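Local coordinates for protein VIRB8 (Agrobacterium tumefaciens, PDB 2CC3), which is suggested to take part, as a homodimeric inner-membrane component of a type IV secretion system, in directing T-DNA transfer to plant cells, at residues 65-77 and 87-99. Numbering follows the deposited sequence.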
loop_
_atom_site.group_PDB
_atom_site.type_symbol
_atom_site.label_atom_id
_atom_site.label_comp_id
_atom_site.label_asym_id
_atom_site.label_seq_id
_atom_site.Cartn_x
_atom_site.Cartn_y
_atom_site.Cartn_z
ATOM N N LEU A 65 12.123 5.471 17.396
ATOM C CA LEU A 65 11.234 6.523 16.946
ATOM C C LEU A 65 9.862 6.478 17.606
ATOM O O LEU A 65 9.324 7.526 17.959
ATOM C CB LEU A 65 11.127 6.531 15.415
ATOM C CG LEU A 65 12.450 6.695 14.655
ATOM C CD1 LEU A 65 12.298 6.392 13.188
ATOM C CD2 LEU A 65 13.062 8.092 14.885
ATOM N N GLY A 66 9.325 5.275 17.799
ATOM C CA GLY A 66 8.014 5.089 18.408
ATOM C C GLY A 66 6.951 5.931 17.742
ATOM O O GLY A 66 6.755 5.890 16.520
ATOM N N LYS A 67 6.293 6.739 18.550
ATOM C CA LYS A 67 5.178 7.526 18.097
ATOM C C LYS A 67 5.646 8.910 17.684
ATOM O O LYS A 67 4.873 9.670 17.125
ATOM C CB LYS A 67 4.130 7.594 19.219
ATOM C CG LYS A 67 4.108 6.309 20.097
ATOM C CD LYS A 67 2.698 5.789 20.460
ATOM C CE LYS A 67 1.895 5.341 19.232
ATOM N NZ LYS A 67 1.308 6.506 18.491
ATOM N N HIS A 68 6.923 9.214 17.934
ATOM C CA HIS A 68 7.489 10.575 17.785
ATOM C C HIS A 68 8.354 10.813 16.547
ATOM O O HIS A 68 8.970 11.885 16.404
ATOM C CB HIS A 68 8.344 10.919 19.000
ATOM C CG HIS A 68 7.555 11.347 20.190
ATOM N ND1 HIS A 68 7.806 12.522 20.858
ATOM C CD2 HIS A 68 6.519 10.757 20.833
ATOM C CE1 HIS A 68 6.962 12.638 21.865
ATOM N NE2 HIS A 68 6.172 11.579 21.874
ATOM N N GLY A 69 8.436 9.816 15.679
ATOM C CA GLY A 69 9.248 9.921 14.491
ATOM C C GLY A 69 8.752 8.979 13.420
ATOM O O GLY A 69 7.976 8.060 13.686
ATOM N N ARG A 70 9.212 9.220 12.205
ATOM C CA ARG A 70 8.827 8.440 11.038
ATOM C C ARG A 70 10.007 8.367 10.086
ATOM O O ARG A 70 10.861 9.251 10.101
ATOM C CB ARG A 70 7.674 9.124 10.299
ATOM C CG ARG A 70 6.293 8.794 10.809
ATOM C CD ARG A 70 5.343 9.983 10.613
ATOM N NE ARG A 70 4.870 10.134 9.234
ATOM C CZ ARG A 70 3.685 10.655 8.904
ATOM N NH1 ARG A 70 2.852 11.069 9.857
ATOM N NH2 ARG A 70 3.331 10.769 7.625
ATOM N N LEU A 71 10.006 7.324 9.256
ATOM C CA LEU A 71 10.923 7.165 8.145
ATOM C C LEU A 71 10.098 7.098 6.874
ATOM O O LEU A 71 9.160 6.312 6.786
ATOM C CB LEU A 71 11.769 5.885 8.308
ATOM C CG LEU A 71 12.820 5.775 9.427
ATOM C CD1 LEU A 71 13.208 4.319 9.743
ATOM C CD2 LEU A 71 14.076 6.597 9.160
ATOM N N GLU A 72 10.430 7.964 5.910
ATOM C CA GLU A 72 9.827 7.964 4.581
ATOM C C GLU A 72 10.811 7.577 3.460
ATOM O O GLU A 72 12.006 7.865 3.536
ATOM C CB GLU A 72 9.171 9.323 4.286
ATOM C CG GLU A 72 7.836 9.475 4.996
ATOM C CD GLU A 72 7.299 10.890 4.964
ATOM O OE1 GLU A 72 7.592 11.626 3.981
ATOM O OE2 GLU A 72 6.583 11.260 5.929
ATOM N N VAL A 73 10.274 6.951 2.405
ATOM C CA VAL A 73 11.076 6.355 1.359
ATOM C C VAL A 73 10.585 6.862 0.005
ATOM O O VAL A 73 9.396 6.810 -0.299
ATOM C CB VAL A 73 11.105 4.796 1.501
ATOM C CG1 VAL A 73 11.537 4.105 0.229
ATOM C CG2 VAL A 73 12.041 4.389 2.629
ATOM N N GLU A 74 11.517 7.398 -0.779
ATOM C CA GLU A 74 11.250 7.879 -2.124
ATOM C C GLU A 74 11.954 6.976 -3.092
ATOM O O GLU A 74 13.156 6.826 -2.971
ATOM C CB GLU A 74 11.907 9.241 -2.315
ATOM C CG GLU A 74 11.118 10.475 -1.985
ATOM C CD GLU A 74 12.047 11.682 -1.755
ATOM O OE1 GLU A 74 13.128 11.750 -2.406
ATOM O OE2 GLU A 74 11.707 12.548 -0.923
ATOM N N HIS A 75 11.258 6.443 -4.096
ATOM C CA HIS A 75 11.923 5.646 -5.125
ATOM C C HIS A 75 12.925 6.534 -5.862
ATOM O O HIS A 75 12.650 7.737 -6.060
ATOM C CB HIS A 75 10.901 5.117 -6.111
ATOM C CG HIS A 75 11.436 4.116 -7.097
ATOM N ND1 HIS A 75 11.557 4.387 -8.445
ATOM C CD2 HIS A 75 11.807 2.819 -6.941
ATOM C CE1 HIS A 75 12.006 3.312 -9.068
ATOM N NE2 HIS A 75 12.162 2.346 -8.178
ATOM N N ILE A 76 14.062 5.955 -6.274
ATOM C CA ILE A 76 14.925 6.637 -7.247
ATOM C C ILE A 76 15.085 5.824 -8.526
ATOM O O ILE A 76 14.784 6.336 -9.602
ATOM C CB ILE A 76 16.272 7.032 -6.669
ATOM C CG1 ILE A 76 16.093 8.101 -5.595
ATOM C CG2 ILE A 76 17.249 7.434 -7.814
ATOM C CD1 ILE A 76 17.302 8.258 -4.702
ATOM N N ALA A 77 15.516 4.564 -8.430
ATOM C CA ALA A 77 15.631 3.720 -9.662
ATOM C C ALA A 77 15.423 2.228 -9.380
ATOM O O ALA A 77 15.685 1.776 -8.282
ATOM C CB ALA A 77 17.007 3.972 -10.358
ATOM N N GLN A 87 18.068 -4.369 -8.157
ATOM C CA GLN A 87 18.555 -3.384 -7.219
ATOM C C GLN A 87 17.663 -2.167 -7.289
ATOM O O GLN A 87 17.259 -1.739 -8.376
ATOM C CB GLN A 87 20.028 -3.020 -7.487
ATOM C CG GLN A 87 20.973 -4.098 -7.026
ATOM C CD GLN A 87 22.431 -3.736 -7.165
ATOM O OE1 GLN A 87 22.976 -3.690 -8.270
ATOM N NE2 GLN A 87 23.081 -3.506 -6.042
ATOM N N ILE A 88 17.361 -1.620 -6.116
ATOM C CA ILE A 88 16.465 -0.474 -5.979
ATOM C C ILE A 88 17.113 0.629 -5.178
ATOM O O ILE A 88 17.370 0.456 -3.976
ATOM C CB ILE A 88 15.141 -0.881 -5.281
ATOM C CG1 ILE A 88 14.414 -1.937 -6.104
ATOM C CG2 ILE A 88 14.261 0.349 -5.055
ATOM C CD1 ILE A 88 13.196 -2.479 -5.450
ATOM N N ARG A 89 17.347 1.767 -5.836
ATOM C CA ARG A 89 17.901 2.938 -5.192
ATOM C C ARG A 89 16.749 3.779 -4.650
ATOM O O ARG A 89 15.772 3.987 -5.360
ATOM C CB ARG A 89 18.710 3.759 -6.196
ATOM C CG ARG A 89 19.714 4.704 -5.561
ATOM C CD ARG A 89 21.165 4.235 -5.735
ATOM N NE ARG A 89 22.061 4.817 -4.722
ATOM C CZ ARG A 89 22.510 6.068 -4.723
ATOM N NH1 ARG A 89 22.157 6.938 -5.654
ATOM N NH2 ARG A 89 23.303 6.471 -3.758
ATOM N N TYR A 90 16.858 4.251 -3.402
ATOM C CA TYR A 90 15.801 5.031 -2.794
ATOM C C TYR A 90 16.402 5.996 -1.826
ATOM O O TYR A 90 17.468 5.747 -1.304
ATOM C CB TYR A 90 14.736 4.137 -2.083
ATOM C CG TYR A 90 15.265 3.266 -0.965
ATOM C CD1 TYR A 90 15.178 3.664 0.351
ATOM C CD2 TYR A 90 15.865 2.038 -1.243
ATOM C CE1 TYR A 90 15.686 2.884 1.367
ATOM C CE2 TYR A 90 16.362 1.252 -0.250
ATOM C CZ TYR A 90 16.285 1.677 1.063
ATOM O OH TYR A 90 16.789 0.868 2.067
ATOM N N LYS A 91 15.706 7.102 -1.612
ATOM C CA LYS A 91 16.045 8.091 -0.612
ATOM C C LYS A 91 15.218 7.856 0.617
ATOM O O LYS A 91 13.996 7.631 0.524
ATOM C CB LYS A 91 15.737 9.487 -1.161
ATOM C CG LYS A 91 15.982 10.633 -0.178
ATOM C CD LYS A 91 15.956 11.958 -0.937
ATOM C CE LYS A 91 15.799 13.178 -0.014
ATOM N NZ LYS A 91 14.446 13.824 -0.083
ATOM N N ARG A 92 15.872 7.944 1.777
ATOM C CA ARG A 92 15.229 7.684 3.054
ATOM C C ARG A 92 15.311 8.915 3.957
ATOM O O ARG A 92 16.388 9.433 4.212
ATOM C CB ARG A 92 15.879 6.482 3.721
ATOM C CG ARG A 92 14.961 5.654 4.611
ATOM C CD ARG A 92 15.374 5.824 6.038
ATOM N NE ARG A 92 15.606 4.551 6.700
ATOM C CZ ARG A 92 16.583 4.316 7.579
ATOM N NH1 ARG A 92 17.470 5.264 7.895
ATOM N NH2 ARG A 92 16.685 3.112 8.132
ATOM N N THR A 93 14.159 9.371 4.436
ATOM C CA THR A 93 14.067 10.599 5.194
ATOM C C THR A 93 13.601 10.277 6.600
ATOM O O THR A 93 12.556 9.637 6.789
ATOM C CB THR A 93 13.062 11.559 4.529
ATOM O OG1 THR A 93 13.352 11.659 3.129
ATOM C CG2 THR A 93 13.127 12.913 5.156
ATOM N N LEU A 94 14.398 10.712 7.572
ATOM C CA LEU A 94 14.060 10.649 8.985
ATOM C C LEU A 94 13.394 11.967 9.413
ATOM O O LEU A 94 13.997 13.048 9.281
ATOM C CB LEU A 94 15.320 10.377 9.817
ATOM C CG LEU A 94 15.212 10.536 11.330
ATOM C CD1 LEU A 94 14.349 9.449 11.924
ATOM C CD2 LEU A 94 16.599 10.539 11.966
ATOM N N ILE A 95 12.162 11.860 9.912
ATOM C CA ILE A 95 11.393 13.013 10.376
ATOM C C ILE A 95 11.106 12.869 11.868
ATOM O O ILE A 95 10.288 12.058 12.279
ATOM C CB ILE A 95 10.074 13.212 9.543
ATOM C CG1 ILE A 95 10.417 13.380 8.054
ATOM C CG2 ILE A 95 9.259 14.419 10.053
ATOM C CD1 ILE A 95 9.225 13.630 7.148
ATOM N N VAL A 96 11.811 13.656 12.674
ATOM C CA VAL A 96 11.625 13.677 14.125
ATOM C C VAL A 96 11.150 15.064 14.585
ATOM O O VAL A 96 11.232 16.034 13.819
ATOM C CB VAL A 96 12.927 13.256 14.888
ATOM C CG1 VAL A 96 13.143 11.761 14.801
ATOM C CG2 VAL A 96 14.142 13.986 14.350
ATOM N N ASP A 97 10.643 15.139 15.822
ATOM C CA ASP A 97 10.213 16.394 16.460
ATOM C C ASP A 97 11.379 17.355 16.648
ATOM O O ASP A 97 12.440 16.944 17.117
ATOM C CB ASP A 97 9.672 16.117 17.871
ATOM C CG ASP A 97 8.372 15.340 17.890
ATOM O OD1 ASP A 97 7.518 15.512 16.992
ATOM O OD2 ASP A 97 8.196 14.572 18.862
ATOM N N GLY A 98 11.178 18.630 16.314
ATOM C CA GLY A 98 12.156 19.678 16.619
ATOM C C GLY A 98 13.417 19.702 15.772
ATOM O O GLY A 98 14.297 20.542 15.976
ATOM N N LYS A 99 13.499 18.783 14.813
ATOM C CA LYS A 99 14.650 18.678 13.920
ATOM C C LYS A 99 14.234 18.783 12.461
ATOM O O LYS A 99 13.119 18.420 12.099
ATOM C CB LYS A 99 15.403 17.359 14.152
ATOM C CG LYS A 99 16.480 17.424 15.224
ATOM C CD LYS A 99 16.886 16.046 15.742
ATOM C CE LYS A 99 16.046 15.636 16.957
ATOM N NZ LYS A 99 16.702 14.589 17.811
#
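L71 lays its CD2 methyl over one face of the R92 guanidinium, 3.5 Å from NE and toward the rim of the group. The two belong to the beta hairpin of strands 69-82 and 85-96, which opens the four-stranded antiparallel sheet of the NTF2-like periplasmic domain. NE of R92 is buried here without a polar partner. On the same face of the sheet V73 sets CG2 against R92 CG, while its CG1, anti to the backbone N (chi1 162°), lies 3.7 Å from CD1 of Y90. The Y90 hydroxyl is hydrogen-bonded to that of T137 on the far edge strand, and helix 6-23 covers this side through W16, which touches V73. Nearer the start of the hairpin, L65 CD2 touches both L94 CD1, at 3.5 Å, and V96 CG1.

The other face, with R70, E72, E74, K91, T93 and I95, is more polar. E74 and K91 run side by side and end in a salt bridge, NZ meeting OE2 on its syn side at 3.1 Å, 23° out of the carboxylate plane; OE1 lies beside CD of K91. R70 turns its guanidinium to D28 of the second subunit, so this edge strand also reaches the dimer partner. Paired backbone bonds link R70 with I95, E72 with T93 and E74 with K91.

Beyond H75 the register slips by one residue in a classic beta bulge. R89 O accepts two donors from the same face of its carbonyl plane, I76 N at 2.8 Å and A77 N at 3.1 Å.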